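Local coordinates for protein tRNA (guanine(9)-N1)-methyltransferase (Schizosaccharomyces pombe, PDB 4JWH) that methylates the N1 atom of guanine 9 in cytoplasmic tRNA, using S-adenosyl-L-methionine as the methyl donor, at residues I121-C125 with R152-Q157; H132-R136 with N167-Y171. All blocks are in the same frame, centred on the assembly; numbering follows the deposited sequence.

How the contacts relate
From the N terminus, the chain forms strand 105-109 and then helix 118-137, which supplies the first segment of both contacts. Contact 1 uses its residues 121-125 and contact 2 its residues 132-136. Strand 143-147 follows, then helix 151-161, whose residues 152-157 return to 121-125 and close contact 1. The chain runs on through a loop that passes into strand 171-173. Here segment 167-171 reaches 132-136 and closes contact 2. The two closures therefore cross rather than nest. Their centres lie about 17 Å apart, and they touch where Gln157 packs against Trp168 and Tyr171. Together they tie helix 118-137 to helix 151-161 and to the loop before strand 171-173.

Contact 1 of 2, residues I121-C125 with R152-Q157; sequences INSLC and RLKTRQ
Two helical segments, 121-125 and 152-157, pack at a signed crossing angle of -64°. Their axes approach to 9.3 Å. Both have regular alpha-helical backbones, with Cys125 N bonded to Ile121 O and Gln157 N to Leu153 O, each at 2.9 Å. The closest CA pairs are Ile121 with Leu153 at 6.0 Å, Asn122 with Arg156 at 6.8 Å and Cys125 with Gln157 at 5.9 Å.

Ile121 (chi1 m, chi2 m) points toward the partner helix. Its CG2 lies 3.7 Å from Arg152 O. Its CG1 packs on one face of the Arg152 guanidinium, 3.8 Å from NH1, while Arg152 NH2 donates a hydrogen bond to Met116 O. Asn122 OD1 sits over a face of the Arg156 guanidinium, 3.0 Å from Arg156 NE, but the angle is too poor for a hydrogen bond. Arg156 lends its aliphatic part to the interface: CB is 4.0 Å from Ile121 CG2 and CG 3.9 Å from Cys125 CB. Leu153 (t, p) meets both Leu124 (t, p) and Cys125 (t). Its CD2 is 3.8 Å from Leu124 CD2, and its CD1 3.8 Å from Cys125 CA. Cys125 SG is 3.5 Å from Gln157 CA. Water 1 bridges the helices, donating to Cys125 O at 2.8 Å and accepting from Gln157 NE2 at 2.9 Å.

The contact is an apolar helix-helix seam with polar side chains at its margin. The side chain of Leu124 is about 7 Å from the bound S-adenosyl-L-homocysteine. Helix 118-137 connects parallel strands 105-109 and 143-147; helix 151-161 leads from 143-147 to 171-173. The seam thus packs the helices of two successive beta-alpha-beta units.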
loop_
_atom_site.group_PDB
_atom_site.type_symbol
_atom_site.label_atom_id
_atom_site.label_comp_id
_atom_site.label_asym_id
_atom_site.label_seq_id
_atom_site.Cartn_x
_atom_site.Cartn_y
_atom_site.Cartn_z
ATOM N N ILE A 121 7.583 12.917 -5.645
ATOM C CA ILE A 121 8.126 12.544 -4.322
ATOM C C ILE A 121 7.387 13.220 -3.193
ATOM O O ILE A 121 7.014 12.574 -2.207
ATOM C CB ILE A 121 9.627 12.871 -4.193
ATOM C CG1 ILE A 121 10.457 11.947 -5.110
ATOM C CG2 ILE A 121 10.100 12.728 -2.711
ATOM C CD1 ILE A 121 10.704 10.546 -4.489
ATOM N N ASN A 122 7.182 14.530 -3.326
ATOM C CA ASN A 122 6.399 15.278 -2.343
ATOM C C ASN A 122 5.005 14.672 -2.147
ATOM O O ASN A 122 4.584 14.429 -1.007
ATOM C CB ASN A 122 6.294 16.766 -2.723
ATOM C CG ASN A 122 7.654 17.471 -2.733
ATOM O OD1 ASN A 122 8.704 16.860 -2.500
ATOM N ND2 ASN A 122 7.635 18.763 -3.027
ATOM N N SER A 123 4.313 14.407 -3.254
ATOM C CA SER A 123 3.013 13.739 -3.183
ATOM C C SER A 123 3.076 12.345 -2.511
ATOM O O SER A 123 2.263 12.032 -1.637
ATOM C CB SER A 123 2.369 13.666 -4.565
ATOM O OG SER A 123 1.370 12.656 -4.573
ATOM N N LEU A 124 4.043 11.521 -2.912
ATOM C CA LEU A 124 4.237 10.194 -2.314
ATOM C C LEU A 124 4.423 10.302 -0.796
ATOM O O LEU A 124 3.846 9.572 -0.004
ATOM C CB LEU A 124 5.436 9.489 -2.973
ATOM C CG LEU A 124 5.732 8.086 -2.408
ATOM C CD1 LEU A 124 4.517 7.135 -2.651
ATOM C CD2 LEU A 124 6.987 7.556 -3.047
ATOM N N CYS A 125 5.200 11.273 -0.373
ATOM C CA CYS A 125 5.445 11.420 1.038
ATOM C C CYS A 125 4.144 11.703 1.848
ATOM O O CYS A 125 3.911 11.139 2.917
ATOM C CB CYS A 125 6.472 12.517 1.215
ATOM S SG CYS A 125 6.780 12.840 2.908
ATOM N N ARG A 152 15.414 10.405 -1.593
ATOM C CA ARG A 152 14.711 11.674 -1.563
ATOM C C ARG A 152 13.381 11.578 -0.849
ATOM O O ARG A 152 12.898 12.559 -0.268
ATOM C CB ARG A 152 14.520 12.200 -2.985
ATOM C CG ARG A 152 15.772 12.835 -3.594
ATOM C CD ARG A 152 15.431 13.343 -4.988
ATOM N NE ARG A 152 14.955 12.244 -5.814
ATOM C CZ ARG A 152 14.009 12.333 -6.741
ATOM N NH1 ARG A 152 13.373 13.469 -6.990
ATOM N NH2 ARG A 152 13.687 11.259 -7.420
ATOM N N LEU A 153 12.781 10.389 -0.876
ATOM C CA LEU A 153 11.571 10.145 -0.068
ATOM C C LEU A 153 11.872 10.289 1.423
ATOM O O LEU A 153 11.177 11.016 2.125
ATOM C CB LEU A 153 10.939 8.768 -0.402
ATOM C CG LEU A 153 9.642 8.399 0.321
ATOM C CD1 LEU A 153 8.485 9.401 -0.001
ATOM C CD2 LEU A 153 9.206 6.932 0.009
ATOM N N LYS A 154 12.896 9.599 1.914
ATOM C CA LYS A 154 13.253 9.662 3.337
ATOM C C LYS A 154 13.655 11.095 3.764
ATOM O O LYS A 154 13.268 11.564 4.818
ATOM C CB LYS A 154 14.384 8.674 3.653
ATOM C CG LYS A 154 14.791 8.610 5.137
ATOM C CD LYS A 154 15.987 7.668 5.334
ATOM C CE LYS A 154 16.324 7.496 6.802
ATOM N NZ LYS A 154 16.545 8.861 7.413
ATOM N N THR A 155 14.446 11.766 2.951
ATOM C CA THR A 155 14.793 13.182 3.231
ATOM C C THR A 155 13.521 14.046 3.330
ATOM O O THR A 155 13.262 14.673 4.358
ATOM C CB THR A 155 15.712 13.695 2.140
ATOM O OG1 THR A 155 16.861 12.834 2.083
ATOM C CG2 THR A 155 16.137 15.178 2.366
ATOM N N ARG A 156 12.718 14.015 2.266
ATOM C CA ARG A 156 11.464 14.767 2.187
ATOM C C ARG A 156 10.590 14.516 3.404
ATOM O O ARG A 156 10.108 15.457 4.047
ATOM C CB ARG A 156 10.700 14.388 0.908
ATOM C CG ARG A 156 9.338 15.078 0.743
ATOM C CD ARG A 156 9.507 16.571 0.559
ATOM N NE ARG A 156 8.219 17.246 0.486
ATOM C CZ ARG A 156 8.043 18.557 0.635
ATOM N NH1 ARG A 156 9.076 19.352 0.903
ATOM N NH2 ARG A 156 6.819 19.069 0.534
ATOM N N GLN A 157 10.401 13.242 3.737
ATOM C CA GLN A 157 9.620 12.858 4.912
ATOM C C GLN A 157 10.088 13.561 6.178
ATOM O O GLN A 157 9.283 14.109 6.914
ATOM C CB GLN A 157 9.636 11.346 5.132
ATOM C CG GLN A 157 8.769 10.909 6.280
ATOM C CD GLN A 157 8.831 9.425 6.513
ATOM O OE1 GLN A 157 9.871 8.896 6.911
ATOM N NE2 GLN A 157 7.710 8.734 6.275
HETATM O O HOH W 1 5.565 10.193 4.927
#

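Contact 2 of 2, residues H132-R136 with N167-Y171; sequences HSANR and NWKRY
Segment 167-171, a loop that passes into strand 171-173 at Tyr171, runs beside residues 132-136 of helix 118-137. The nearest CA pairs are Tyr171 with His132 at 7.4 Å and Lys169 with Arg136 at 7.7 Å. Trp168 (chi1 m) stacks its five-membered ring face-to-face on His132 (chi1 t), centroids 3.7 Å and planes 9° apart. Each CB lies over the other's ring: His132 CB is 3.9 Å from the Trp168 six-membered centroid, Trp168 CB 3.8 Å from the His132 centroid. Lys169 N gives a weak 3.5 Å hydrogen bond to His132 NE2, which also accepts from Arg136 NH2 at 3.0 Å. These two donors, Lys169 N and Arg136 NH2, are 3.0 Å apart but do not bond each other. Water 2 links Lys169 O (2.9 Å) to Asn135 ND2 (2.7 Å), which also bonds to Val142 O. Arg170 has left-handed backbone angles (49/40) just before the strand. The His-Trp stack ties helix 118-137 to an outermost strand of this SPOUT-clan methyltransferase's parallel alpha/beta sheet.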
loop_
_atom_site.group_PDB
_atom_site.type_symbol
_atom_site.label_atom_id
_atom_site.label_comp_id
_atom_site.label_asym_id
_atom_site.label_seq_id
_atom_site.Cartn_x
_atom_site.Cartn_y
_atom_site.Cartn_z
ATOM N N HIS A 132 -0.135 5.620 7.121
ATOM C CA HIS A 132 -0.002 5.523 8.582
ATOM C C HIS A 132 -1.234 6.057 9.323
ATOM O O HIS A 132 -1.724 5.425 10.259
ATOM C CB HIS A 132 1.257 6.238 9.076
ATOM C CG HIS A 132 1.334 6.322 10.563
ATOM N ND1 HIS A 132 1.141 7.503 11.250
ATOM C CD2 HIS A 132 1.535 5.363 11.502
ATOM C CE1 HIS A 132 1.253 7.272 12.548
ATOM N NE2 HIS A 132 1.503 5.986 12.727
ATOM N N SER A 133 -1.768 7.208 8.908
ATOM C CA SER A 133 -2.896 7.800 9.668
ATOM C C SER A 133 -4.147 6.927 9.539
ATOM O O SER A 133 -4.855 6.704 10.513
ATOM C CB SER A 133 -3.193 9.238 9.211
ATOM O OG SER A 133 -1.965 9.946 9.075
ATOM N N ALA A 134 -4.410 6.441 8.327
ATOM C CA ALA A 134 -5.545 5.536 8.082
ATOM C C ALA A 134 -5.364 4.223 8.873
ATOM O O ALA A 134 -6.305 3.711 9.476
ATOM C CB ALA A 134 -5.682 5.270 6.595
ATOM N N ASN A 135 -4.136 3.712 8.922
ATOM C CA ASN A 135 -3.870 2.530 9.740
ATOM C C ASN A 135 -4.129 2.703 11.234
ATOM O O ASN A 135 -4.639 1.803 11.899
ATOM C CB ASN A 135 -2.430 2.068 9.552
ATOM C CG ASN A 135 -2.242 0.637 9.976
ATOM O OD1 ASN A 135 -3.085 -0.200 9.720
ATOM N ND2 ASN A 135 -1.126 0.349 10.601
ATOM N N ARG A 136 -3.749 3.855 11.759
ATOM C CA ARG A 136 -3.878 4.143 13.191
ATOM C C ARG A 136 -5.323 4.107 13.709
ATOM O O ARG A 136 -5.567 3.648 14.832
ATOM C CB ARG A 136 -3.226 5.502 13.529
ATOM C CG ARG A 136 -3.039 5.736 15.052
ATOM C CD ARG A 136 -2.040 4.710 15.703
ATOM N NE ARG A 136 -0.660 5.056 15.381
ATOM C CZ ARG A 136 0.066 5.939 16.066
ATOM N NH1 ARG A 136 -0.439 6.536 17.143
ATOM N NH2 ARG A 136 1.297 6.229 15.669
ATOM N N ASN A 167 8.245 8.674 15.491
ATOM C CA ASN A 167 7.281 8.443 16.564
ATOM C C ASN A 167 6.120 7.526 16.162
ATOM O O ASN A 167 5.417 6.994 17.030
ATOM C CB ASN A 167 6.736 9.773 17.105
ATOM C CG ASN A 167 7.794 10.592 17.880
ATOM O OD1 ASN A 167 8.819 10.065 18.351
ATOM N ND2 ASN A 167 7.539 11.889 18.004
ATOM N N TRP A 168 5.926 7.336 14.847
ATOM C CA TRP A 168 4.828 6.498 14.312
ATOM C C TRP A 168 4.800 5.116 14.938
ATOM O O TRP A 168 5.839 4.613 15.327
ATOM C CB TRP A 168 4.958 6.357 12.794
ATOM C CG TRP A 168 4.606 7.600 12.024
ATOM C CD1 TRP A 168 4.228 8.825 12.534
ATOM C CD2 TRP A 168 4.651 7.756 10.595
ATOM N NE1 TRP A 168 4.012 9.716 11.498
ATOM C CE2 TRP A 168 4.268 9.088 10.304
ATOM C CE3 TRP A 168 4.978 6.900 9.539
ATOM C CZ2 TRP A 168 4.184 9.571 9.005
ATOM C CZ3 TRP A 168 4.913 7.382 8.248
ATOM C CH2 TRP A 168 4.518 8.713 7.990
ATOM N N LYS A 169 3.616 4.512 15.027
ATOM C CA LYS A 169 3.425 3.154 15.558
ATOM C C LYS A 169 3.007 2.143 14.455
ATOM O O LYS A 169 2.497 2.554 13.413
ATOM C CB LYS A 169 2.346 3.177 16.642
ATOM C CG LYS A 169 2.670 4.123 17.816
ATOM C CD LYS A 169 1.616 4.023 18.917
ATOM C CE LYS A 169 1.997 4.871 20.104
ATOM N NZ LYS A 169 0.948 4.729 21.148
ATOM N N ARG A 170 3.213 0.844 14.701
ATOM C CA ARG A 170 2.904 -0.226 13.733
ATOM C C ARG A 170 3.489 0.110 12.356
ATOM O O ARG A 170 2.867 -0.122 11.316
ATOM C CB ARG A 170 1.381 -0.485 13.634
ATOM C CG ARG A 170 0.778 -1.259 14.802
ATOM C CD ARG A 170 -0.328 -2.242 14.346
ATOM N NE ARG A 170 -0.294 -3.459 15.157
ATOM C CZ ARG A 170 -0.570 -4.696 14.733
ATOM N NH1 ARG A 170 -0.945 -4.948 13.477
ATOM N NH2 ARG A 170 -0.481 -5.701 15.599
ATOM N N TYR A 171 4.693 0.662 12.374
ATOM C CA TYR A 171 5.338 1.180 11.191
ATOM C C TYR A 171 6.792 0.720 11.168
ATOM O O TYR A 171 7.526 0.865 12.142
ATOM C CB TYR A 171 5.222 2.703 11.164
ATOM C CG TYR A 171 6.041 3.402 10.108
ATOM C CD1 TYR A 171 7.173 4.147 10.458
ATOM C CD2 TYR A 171 5.648 3.379 8.763
ATOM C CE1 TYR A 171 7.920 4.811 9.486
ATOM C CE2 TYR A 171 6.385 4.026 7.790
ATOM C CZ TYR A 171 7.525 4.741 8.146
ATOM O OH TYR A 171 8.258 5.379 7.164
HETATM O O HOH W 2 0.775 2.221 11.087
#